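Local coordinates for protein ribonucleoside triphosphate reductase (Lactobacillus leichmannii, PDB 1L1L) that catalyses the adenosylcobalamin-dependent reduction of ribonucleoside triphosphates to 2'-deoxyribonucleoside triphosphates as an allosterically regulated monomer of the class II ribonucleotide reductases, at residues A[491-496]-A[627-632]. Residues are numbered along the deposited sequence; the frame is centred on the assembly and turned at random.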
ATOM      1  N   THR A 491      19.646   9.271  21.595  1.00 41.68           N
ATOM      2  CA  THR A 491      19.968  10.142  22.724  1.00 41.80           C
ATOM      3  C   THR A 491      21.051  11.174  22.423  1.00 42.46           C
ATOM      4  O   THR A 491      21.239  12.133  23.182  1.00 42.50           O
ATOM      5  CB  THR A 491      20.399   9.304  23.940  1.00 41.88           C
ATOM      6  OG1 THR A 491      21.558   8.522  23.607  1.00 40.58           O
ATOM      7  CG2 THR A 491      19.276   8.372  24.351  1.00 40.70           C
ATOM      8  N   GLY A 492      21.761  10.979  21.317  1.00 42.78           N
ATOM      9  CA  GLY A 492      22.812  11.908  20.931  1.00 42.97           C
ATOM     10  C   GLY A 492      23.747  11.332  19.881  1.00 43.26           C
ATOM     11  O   GLY A 492      23.507  10.245  19.346  1.00 43.00           O
ATOM     12  N   PHE A 493      24.817  12.061  19.582  1.00 43.67           N
ATOM     13  CA  PHE A 493      25.788  11.612  18.593  1.00 44.79           C
ATOM     14  C   PHE A 493      27.219  11.693  19.112  1.00 45.60           C
ATOM     15  O   PHE A 493      27.579  12.625  19.835  1.00 45.98           O
ATOM     16  CB  PHE A 493      25.683  12.451  17.309  1.00 43.98           C
ATOM     17  CG  PHE A 493      24.384  12.282  16.568  1.00 43.83           C
ATOM     18  CD1 PHE A 493      23.216  12.878  17.033  1.00 43.55           C
ATOM     19  CD2 PHE A 493      24.329  11.522  15.402  1.00 43.69           C
ATOM     20  CE1 PHE A 493      22.014  12.720  16.350  1.00 43.52           C
ATOM     21  CE2 PHE A 493      23.128  11.358  14.710  1.00 43.55           C
ATOM     22  CZ  PHE A 493      21.973  11.955  15.181  1.00 43.16           C
ATOM     23  N   LYS A 494      28.036  10.714  18.735  1.00 46.42           N
ATOM     24  CA  LYS A 494      29.442  10.694  19.134  1.00 47.49           C
ATOM     25  C   LYS A 494      30.301  10.700  17.868  1.00 47.90           C
ATOM     26  O   LYS A 494      29.839  10.289  16.804  1.00 48.03           O
ATOM     27  CB  LYS A 494      29.749   9.446  19.974  1.00 48.14           C
ATOM     28  CG  LYS A 494      29.744   8.140  19.207  1.00 49.05           C
ATOM     29  CD  LYS A 494      30.177   6.980  20.097  1.00 50.38           C
ATOM     30  CE  LYS A 494      30.202   5.662  19.324  1.00 51.25           C
ATOM     31  NZ  LYS A 494      30.539   4.490  20.197  1.00 52.30           N
ATOM     32  N   ASP A 495      31.539  11.176  17.976  1.00 48.22           N
ATOM     33  CA  ASP A 495      32.443  11.223  16.825  1.00 48.55           C
ATOM     34  C   ASP A 495      32.853   9.822  16.391  1.00 48.03           C
ATOM     35  O   ASP A 495      32.801   8.876  17.179  1.00 48.25           O
ATOM     36  CB  ASP A 495      33.706  12.034  17.154  1.00 49.46           C
ATOM     37  CG  ASP A 495      33.470  13.534  17.118  1.00 50.77           C
ATOM     38  OD1 ASP A 495      34.396  14.293  17.490  1.00 51.90           O
ATOM     39  OD2 ASP A 495      32.368  13.958  16.708  1.00 51.68           O
ATOM     40  N   ASP A 496      33.263   9.698  15.130  1.00 47.67           N
ATOM     41  CA  ASP A 496      33.693   8.418  14.581  1.00 46.63           C
ATOM     42  C   ASP A 496      34.123   8.610  13.135  1.00 45.94           C
ATOM     43  O   ASP A 496      34.121   9.730  12.628  1.00 44.93           O
ATOM     44  CB  ASP A 496      32.558   7.401  14.659  1.00 47.59           C
ATOM     45  CG  ASP A 496      33.059   5.973  14.644  1.00 49.14           C
ATOM     46  OD1 ASP A 496      32.234   5.054  14.837  1.00 50.07           O
ATOM     47  OD2 ASP A 496      34.274   5.766  14.441  1.00 49.03           O
ATOM     48  N   SER A 627      16.043  16.783  13.180  1.00 32.93           N
ATOM     49  CA  SER A 627      17.101  16.892  12.187  1.00 31.26           C
ATOM     50  C   SER A 627      17.110  15.724  11.207  1.00 30.89           C
ATOM     51  O   SER A 627      16.703  14.613  11.534  1.00 30.53           O
ATOM     52  CB  SER A 627      18.464  16.981  12.871  1.00 31.77           C
ATOM     53  OG  SER A 627      18.867  15.706  13.335  1.00 30.92           O
ATOM     54  N   ILE A 628      17.592  15.979   9.995  1.00 31.28           N
ATOM     55  CA  ILE A 628      17.652  14.923   8.996  1.00 30.36           C
ATOM     56  C   ILE A 628      18.576  13.811   9.509  1.00 30.08           C
ATOM     57  O   ILE A 628      18.293  12.630   9.342  1.00 29.92           O
ATOM     58  CB  ILE A 628      18.151  15.477   7.634  1.00 30.18           C
ATOM     59  CG1 ILE A 628      18.130  14.368   6.579  1.00 29.26           C
ATOM     60  CG2 ILE A 628      19.536  16.095   7.784  1.00 30.08           C
ATOM     61  CD1 ILE A 628      18.543  14.838   5.189  1.00 29.66           C
ATOM     62  N   ALA A 629      19.665  14.192  10.170  1.00 29.81           N
ATOM     63  CA  ALA A 629      20.600  13.202  10.700  1.00 29.51           C
ATOM     64  C   ALA A 629      19.915  12.254  11.680  1.00 29.15           C
ATOM     65  O   ALA A 629      20.158  11.043  11.667  1.00 28.59           O
ATOM     66  CB  ALA A 629      21.774  13.896  11.388  1.00 30.20           C
ATOM     67  N   GLU A 630      19.057  12.799  12.535  1.00 29.77           N
ATOM     68  CA  GLU A 630      18.363  11.958  13.508  1.00 29.05           C
ATOM     69  C   GLU A 630      17.329  11.039  12.869  1.00 28.53           C
ATOM     70  O   GLU A 630      17.102   9.932  13.345  1.00 29.00           O
ATOM     71  CB  GLU A 630      17.682  12.807  14.585  1.00 30.46           C
ATOM     72  CG  GLU A 630      17.183  11.948  15.734  1.00 31.70           C
ATOM     73  CD  GLU A 630      16.480  12.743  16.811  1.00 33.16           C
ATOM     74  OE1 GLU A 630      16.796  13.946  16.965  1.00 33.74           O
ATOM     75  OE2 GLU A 630      15.624  12.155  17.509  1.00 33.70           O
ATOM     76  N   GLN A 631      16.681  11.497  11.803  1.00 27.33           N
ATOM     77  CA  GLN A 631      15.694  10.664  11.133  1.00 26.83           C
ATOM     78  C   GLN A 631      16.382   9.449  10.506  1.00 26.19           C
ATOM     79  O   GLN A 631      15.873   8.337  10.585  1.00 25.80           O
ATOM     80  CB  GLN A 631      14.942  11.478  10.070  1.00 27.49           C
ATOM     81  CG  GLN A 631      14.047  12.550  10.668  1.00 27.69           C
ATOM     82  CD  GLN A 631      13.246  13.320   9.633  1.00 28.12           C
ATOM     83  OE1 GLN A 631      12.420  12.751   8.915  1.00 28.97           O
ATOM     84  NE2 GLN A 631      13.477  14.621   9.560  1.00 28.38           N
ATOM     85  N   PHE A 632      17.536   9.663   9.873  1.00 26.05           N
ATOM     86  CA  PHE A 632      18.289   8.552   9.284  1.00 25.92           C
ATOM     87  C   PHE A 632      18.646   7.542  10.382  1.00 26.69           C
ATOM     88  O   PHE A 632      18.417   6.333  10.234  1.00 26.35           O
ATOM     89  CB  PHE A 632      19.577   9.070   8.632  1.00 26.63           C
ATOM     90  CG  PHE A 632      19.451   9.332   7.161  1.00 27.89           C
ATOM     91  CD1 PHE A 632      19.716   8.323   6.236  1.00 28.31           C
ATOM     92  CD2 PHE A 632      19.095  10.591   6.695  1.00 27.17           C
ATOM     93  CE1 PHE A 632      19.635   8.573   4.858  1.00 29.73           C
ATOM     94  CE2 PHE A 632      19.013  10.848   5.323  1.00 28.63           C
ATOM     95  CZ  PHE A 632      19.285   9.839   4.406  1.00 27.83           C
TER
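The extended backbone that carries Phe493, segment 491-496, is hydrogen-bonded antiparallel to strand 504-510 as one arm of a hairpin and runs past the first turn of helix 628-641 at Ala629 and Glu630. Phe493 spans the gap between them. Its CG lies beside the backbone N and anti to the carbonyl carbon (chi1 -66°), which carries the ring out from the strand with CZ foremost. This far end of the ring makes the approach: CZ lies 4.0 Å from Glu630 CA and 4.3 Å from Ala629 CB. Glu630 CA and the carbonyl oxygen of Ala629 both sit at the ring edge, near its plane, the oxygen 4.1 Å from CZ. The aromatic edge therefore abuts the helix backbone, with the Ala629 methyl beside it. Phe493 also touches Pro508 of the partner strand.

The first turn of the helix is capped: Ser627 occupies the N-cap position, and its OG accepts a hydrogen bond from Glu630 N (3.0 Å, N-H...O angle 154°). Glu630 N lies near Phe493 CZ, but its N-H is turned to the serine. The extended side chain of Glu630 carries the carboxylate to Arg488, just ahead of the hairpin strand, where OE2 forms a salt bridge. Behind the contact, Ile628 and Phe632 pack on strand 650-653 and helix 661-667.

The two segments bury 99 Å² between them, a small contact near the periphery of the protein, where the hairpin meets the helix. Across it the chemistry is purely van der Waals, one aromatic edge against a methyl and a helix turn. With no polar bond between the two segments, the touch depends on the fit of their shapes.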